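Type I modular polyketide synthase (Streptomyces albus subsp. albus, PDB 6IYT) probably transfers a malonyl-type extender unit, apparently ethylmalonyl, from coenzyme A as an acyltransferase domain of module 14 of the salinomycin polyketide synthase. Local coordinates at residues R430-F435 / T448-G453; A260-R265 / L276-N281. One frame throughout, in Å; residues are numbered along the deposited sequence.

Contact 1. Residues R430-F435 / T448-G453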
loop_
_atom_site.group_PDB
_atom_site.type_symbol
_atom_site.label_atom_id
_atom_site.label_comp_id
_atom_site.label_asym_id
_atom_site.label_seq_id
_atom_site.Cartn_x
_atom_site.Cartn_y
_atom_site.Cartn_z
ATOM N N ARG A 430 -4.443 -12.177 5.826
ATOM C CA ARG A 430 -3.791 -10.868 5.764
ATOM C C ARG A 430 -4.760 -9.724 5.463
ATOM O O ARG A 430 -4.710 -8.679 6.112
ATOM C CB ARG A 430 -2.645 -10.868 4.735
ATOM C CG ARG A 430 -1.896 -9.557 4.663
ATOM C CD ARG A 430 -1.206 -9.219 5.948
ATOM N NE ARG A 430 -1.935 -8.233 6.756
ATOM C CZ ARG A 430 -1.516 -7.754 7.922
ATOM N NH1 ARG A 430 -0.481 -8.310 8.549
ATOM N NH2 ARG A 430 -2.202 -6.791 8.526
ATOM N N VAL A 431 -5.640 -9.909 4.497
ATOM C CA VAL A 431 -6.646 -8.880 4.178
ATOM C C VAL A 431 -7.505 -8.606 5.409
ATOM O O VAL A 431 -7.746 -7.449 5.769
ATOM C CB VAL A 431 -7.518 -9.289 2.992
ATOM C CG1 VAL A 431 -8.641 -8.292 2.769
ATOM C CG2 VAL A 431 -6.645 -9.405 1.731
ATOM N N LEU A 432 -8.104 -9.654 5.952
ATOM C CA LEU A 432 -8.966 -9.482 7.125
ATOM C C LEU A 432 -8.230 -8.851 8.293
ATOM O O LEU A 432 -8.839 -8.098 9.086
ATOM C CB LEU A 432 -9.562 -10.823 7.549
ATOM C CG LEU A 432 -10.585 -11.456 6.592
ATOM C CD1 LEU A 432 -11.024 -12.811 7.130
ATOM C CD2 LEU A 432 -11.784 -10.558 6.377
ATOM N N THR A 433 -6.960 -9.213 8.465
ATOM C CA THR A 433 -6.116 -8.622 9.522
ATOM C C THR A 433 -5.880 -7.112 9.324
ATOM O O THR A 433 -6.098 -6.329 10.231
ATOM C CB THR A 433 -4.785 -9.380 9.688
ATOM O OG1 THR A 433 -5.054 -10.760 9.995
ATOM C CG2 THR A 433 -3.980 -8.786 10.818
ATOM N N SER A 434 -5.652 -6.697 8.090
ATOM C CA SER A 434 -5.536 -5.296 7.794
ATOM C C SER A 434 -6.857 -4.564 7.975
ATOM O O SER A 434 -6.903 -3.453 8.555
ATOM C CB SER A 434 -4.980 -5.102 6.380
ATOM O OG SER A 434 -3.644 -5.586 6.333
ATOM N N PHE A 435 -7.952 -5.184 7.541
ATOM C CA PHE A 435 -9.274 -4.623 7.783
ATOM C C PHE A 435 -9.490 -4.425 9.320
ATOM O O PHE A 435 -10.027 -3.415 9.749
ATOM C CB PHE A 435 -10.374 -5.540 7.272
ATOM C CG PHE A 435 -10.555 -5.586 5.777
ATOM C CD1 PHE A 435 -9.834 -4.778 4.901
ATOM C CD2 PHE A 435 -11.529 -6.439 5.246
ATOM C CE1 PHE A 435 -10.107 -4.810 3.536
ATOM C CE2 PHE A 435 -11.744 -6.528 3.893
ATOM C CZ PHE A 435 -11.029 -5.711 3.028
ATOM N N THR A 448 -20.075 -6.634 6.705
ATOM C CA THR A 448 -21.096 -7.479 6.070
ATOM C C THR A 448 -20.671 -7.919 4.655
ATOM O O THR A 448 -20.963 -9.040 4.229
ATOM C CB THR A 448 -22.433 -6.746 5.998
ATOM O OG1 THR A 448 -22.929 -6.551 7.337
ATOM C CG2 THR A 448 -23.430 -7.528 5.176
ATOM N N ALA A 449 -19.941 -7.063 3.960
ATOM C CA ALA A 449 -19.501 -7.366 2.599
ATOM C C ALA A 449 -18.500 -8.537 2.544
ATOM O O ALA A 449 -18.391 -9.229 1.533
ATOM C CB ALA A 449 -18.910 -6.119 1.946
ATOM N N VAL A 450 -17.808 -8.803 3.649
ATOM C CA VAL A 450 -16.926 -9.957 3.729
ATOM C C VAL A 450 -17.685 -11.275 3.508
ATOM O O VAL A 450 -17.108 -12.261 3.062
ATOM C CB VAL A 450 -16.182 -9.990 5.105
ATOM C CG1 VAL A 450 -15.481 -11.293 5.312
ATOM C CG2 VAL A 450 -15.208 -8.839 5.184
ATOM N N PHE A 451 -18.966 -11.299 3.879
ATOM C CA PHE A 451 -19.727 -12.515 3.857
ATOM C C PHE A 451 -20.499 -12.735 2.544
ATOM O O PHE A 451 -21.201 -13.753 2.396
ATOM C CB PHE A 451 -20.685 -12.558 5.043
ATOM C CG PHE A 451 -19.997 -12.613 6.362
ATOM C CD1 PHE A 451 -19.517 -13.826 6.861
ATOM C CD2 PHE A 451 -19.670 -11.442 7.031
ATOM C CE1 PHE A 451 -18.737 -13.858 7.997
ATOM C CE2 PHE A 451 -18.900 -11.479 8.180
ATOM C CZ PHE A 451 -18.452 -12.675 8.669
ATOM N N ALA A 452 -20.275 -11.865 1.568
ATOM C CA ALA A 452 -20.925 -12.002 0.243
ATOM C C ALA A 452 -20.596 -13.361 -0.366
ATOM O O ALA A 452 -19.431 -13.796 -0.353
ATOM C CB ALA A 452 -20.489 -10.893 -0.676
ATOM N N GLY A 453 -21.655 -14.105 -0.718
ATOM C CA GLY A 453 -21.514 -15.362 -1.441
ATOM C C GLY A 453 -21.363 -16.576 -0.542
ATOM O O GLY A 453 -21.177 -17.693 -1.030
#
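The loop that follows helix 428-439, probably part of the post-acyltransferase linker, returns to that helix through Val450, which meets Leu432 and Phe435. The contact is small, 94 Å² in all, and entirely apolar. CD2 of Leu432 sits over the fork of the valine, 3.9 Å from Val450 CG1 and 4.0 Å from Val450 CG2. The Leu432 CB points neither at the loop nor away from it; what brings the methyl across is the rest of the side chain, which swings CD2 outward. Val450 aims its CB at the helix, and with CG1 lying opposite its own backbone N (chi1 169°) both methyls are presented together. CG2 also comes up to the rim of the Phe435 ring, near its plane, with Phe435 CE2 4.4 Å from Val450 CG2. One face of that ring carries Val431 CG1 of the same helix, 3.5 Å above the plane and displaced toward the rim, and Trp199 meets the ring at about 60°. On another side of the helix the chemistry is polar: Arg430 NH2 donates to Ser434 OG at 2.9 Å, the hydroxyl tilted 19° from the guanidinium plane, while the arginine also pairs with Glu425 and Glu437. Between 430-435 and 448-453 themselves the contact is purely van der Waals and hydrophobic, with no directional bond to fix its geometry, and Pro44 of strand 43-49 completes it by touching both Leu432 and Val450.

Contact 2. Residues A260-R265 / L276-N281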
loop_
_atom_site.group_PDB
_atom_site.type_symbol
_atom_site.label_atom_id
_atom_site.label_comp_id
_atom_site.label_asym_id
_atom_site.label_seq_id
_atom_site.Cartn_x
_atom_site.Cartn_y
_atom_site.Cartn_z
ATOM N N ALA A 260 20.064 15.626 6.959
ATOM C CA ALA A 260 21.288 16.393 7.206
ATOM C C ALA A 260 22.469 15.472 7.506
ATOM O O ALA A 260 23.597 15.737 7.069
ATOM C CB ALA A 260 21.087 17.375 8.351
ATOM N N GLU A 261 22.242 14.434 8.299
ATOM C CA GLU A 261 23.292 13.498 8.616
ATOM C C GLU A 261 23.760 12.766 7.353
ATOM O O GLU A 261 24.932 12.516 7.177
ATOM C CB GLU A 261 22.810 12.487 9.670
ATOM C CG GLU A 261 23.701 12.391 10.900
ATOM C CD GLU A 261 22.927 12.444 12.225
ATOM O OE1 GLU A 261 21.819 11.870 12.306
ATOM O OE2 GLU A 261 23.485 12.977 13.217
ATOM N N VAL A 262 22.828 12.376 6.500
ATOM C CA VAL A 262 23.194 11.687 5.270
ATOM C C VAL A 262 23.988 12.604 4.296
ATOM O O VAL A 262 24.994 12.178 3.733
ATOM C CB VAL A 262 21.970 11.107 4.558
ATOM C CG1 VAL A 262 22.388 10.471 3.254
ATOM C CG2 VAL A 262 21.302 10.077 5.447
ATOM N N GLU A 263 23.555 13.861 4.149
ATOM C CA GLU A 263 24.323 14.877 3.392
ATOM C C GLU A 263 25.786 14.933 3.846
ATOM O O GLU A 263 26.713 14.976 3.016
ATOM C CB GLU A 263 23.684 16.267 3.528
ATOM C CG GLU A 263 22.371 16.454 2.789
ATOM C CD GLU A 263 22.522 16.489 1.261
ATOM O OE1 GLU A 263 21.464 16.620 0.572
ATOM O OE2 GLU A 263 23.681 16.424 0.744
ATOM N N ALA A 264 25.996 14.918 5.157
ATOM C CA ALA A 264 27.362 14.974 5.713
ATOM C C ALA A 264 28.166 13.765 5.277
ATOM O O ALA A 264 29.347 13.873 4.922
ATOM C CB ALA A 264 27.311 15.051 7.235
ATOM N N ARG A 265 27.507 12.629 5.196
ATOM C CA ARG A 265 28.193 11.396 4.886
ATOM C C ARG A 265 28.441 11.195 3.404
ATOM O O ARG A 265 29.355 10.503 3.036
ATOM C CB ARG A 265 27.416 10.208 5.456
ATOM C CG ARG A 265 27.293 10.242 6.987
ATOM C CD ARG A 265 27.478 8.873 7.609
ATOM N NE ARG A 265 27.109 8.789 9.048
ATOM C CZ ARG A 265 26.615 9.796 9.801
ATOM N NH1 ARG A 265 26.349 9.582 11.080
ATOM N NH2 ARG A 265 26.425 11.014 9.307
ATOM N N LEU A 276 26.427 10.629 -5.564
ATOM C CA LEU A 276 25.329 10.250 -4.714
ATOM C C LEU A 276 24.527 11.495 -4.349
ATOM O O LEU A 276 25.086 12.604 -4.172
ATOM C CB LEU A 276 25.846 9.614 -3.405
ATOM C CG LEU A 276 26.654 8.333 -3.509
ATOM C CD1 LEU A 276 26.978 7.864 -2.115
ATOM C CD2 LEU A 276 25.874 7.257 -4.261
ATOM N N SER A 277 23.237 11.319 -4.152
ATOM C CA SER A 277 22.379 12.433 -3.791
ATOM C C SER A 277 21.129 11.965 -3.133
ATOM O O SER A 277 20.723 10.836 -3.289
ATOM C CB SER A 277 22.036 13.295 -5.017
ATOM O OG SER A 277 21.402 12.553 -5.985
ATOM N N ILE A 278 20.566 12.793 -2.291
ATOM C CA ILE A 278 19.361 12.387 -1.610
ATOM C C ILE A 278 18.208 12.349 -2.607
ATOM O O ILE A 278 17.935 13.361 -3.343
ATOM C CB ILE A 278 19.053 13.313 -0.425
ATOM C CG1 ILE A 278 20.091 13.079 0.681
ATOM C CG2 ILE A 278 17.650 13.087 0.080
ATOM C CD1 ILE A 278 19.754 13.745 1.984
ATOM N N ALA A 279 17.558 11.174 -2.667
ATOM C CA ALA A 279 16.534 10.868 -3.675
ATOM C C ALA A 279 15.128 10.964 -3.111
ATOM O O ALA A 279 14.159 10.986 -3.867
ATOM C CB ALA A 279 16.752 9.467 -4.226
ATOM N N GLY A 280 15.005 11.048 -1.796
ATOM C CA GLY A 280 13.695 11.065 -1.163
ATOM C C GLY A 280 13.782 11.418 0.300
ATOM O O GLY A 280 14.666 10.973 0.992
ATOM N N ASN A 281 12.771 12.103 0.779
ATOM C CA ASN A 281 12.565 12.287 2.214
ATOM C C ASN A 281 11.272 11.650 2.637
ATOM O O ASN A 281 10.207 12.104 2.235
ATOM C CB ASN A 281 12.521 13.778 2.552
ATOM C CG ASN A 281 13.823 14.474 2.253
ATOM O OD1 ASN A 281 14.711 14.541 3.101
ATOM N ND2 ASN A 281 13.972 14.933 1.037
HETATM O O HOH W 1 21.595 15.492 -1.875
#
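Ile278, on strand 276-283, pushes its terminal methyl against helix 259-266, between Val262 and the bent side chain of Glu263. The dense part is here: Ile278 CD1 lies 4.3 Å from Val262 CB and 3.9 Å from Glu263 CG. An extended end (chi2 -170°) carries CD1 across to the helix. Glu263 does the opposite, folding at chi2 (-70°) to bring CG and the carboxylate across the end of the isoleucine, with Glu263 OE1 3.6 Å from Ile278 CD1. The exposed carboxylate borders the solvent, and its OE1, although near the methyl, turns to a water for its hydrogen bond. That water donates to Glu263 OE1 at 2.7 Å and accepts from Ile278 N at 2.9 Å, so the glutamate is tied to the strand backbone indirectly while CD1 rests against its CG and OE1. Inward, Val262 continues the packing onto Val287 and Val289 of strand 286-291. Just past Ile278, Ala279 and Gly280 both face Thr288 in a classic beta bulge. The helix thus lies against one face of the sheet of the small ferredoxin-like subdomain, where strand 276-283 runs between antiparallel strand 286-291 and the short parallel strand 374-375.

Contacts 1 and 2 occupy opposite sides of the chain's centre, with their own centres 41 Å apart and nearest atoms about 23 Å apart, so neither touches the other. Contact 2 closes well before contact 1 opens along the chain. Contact 2 packs a helix on the sheet of the ferredoxin-like subdomain; contact 1 joins the loop after helix 428-439 to that helix, which itself packs on helix 181-200. The active site probably uses Ser213, in a GxSxG nucleophile elbow, and His320, as in related acyltransferases. Next to Ile278 of contact 2, Ala279 touches His320, so the strand, rather than the contact itself, borders the probable site.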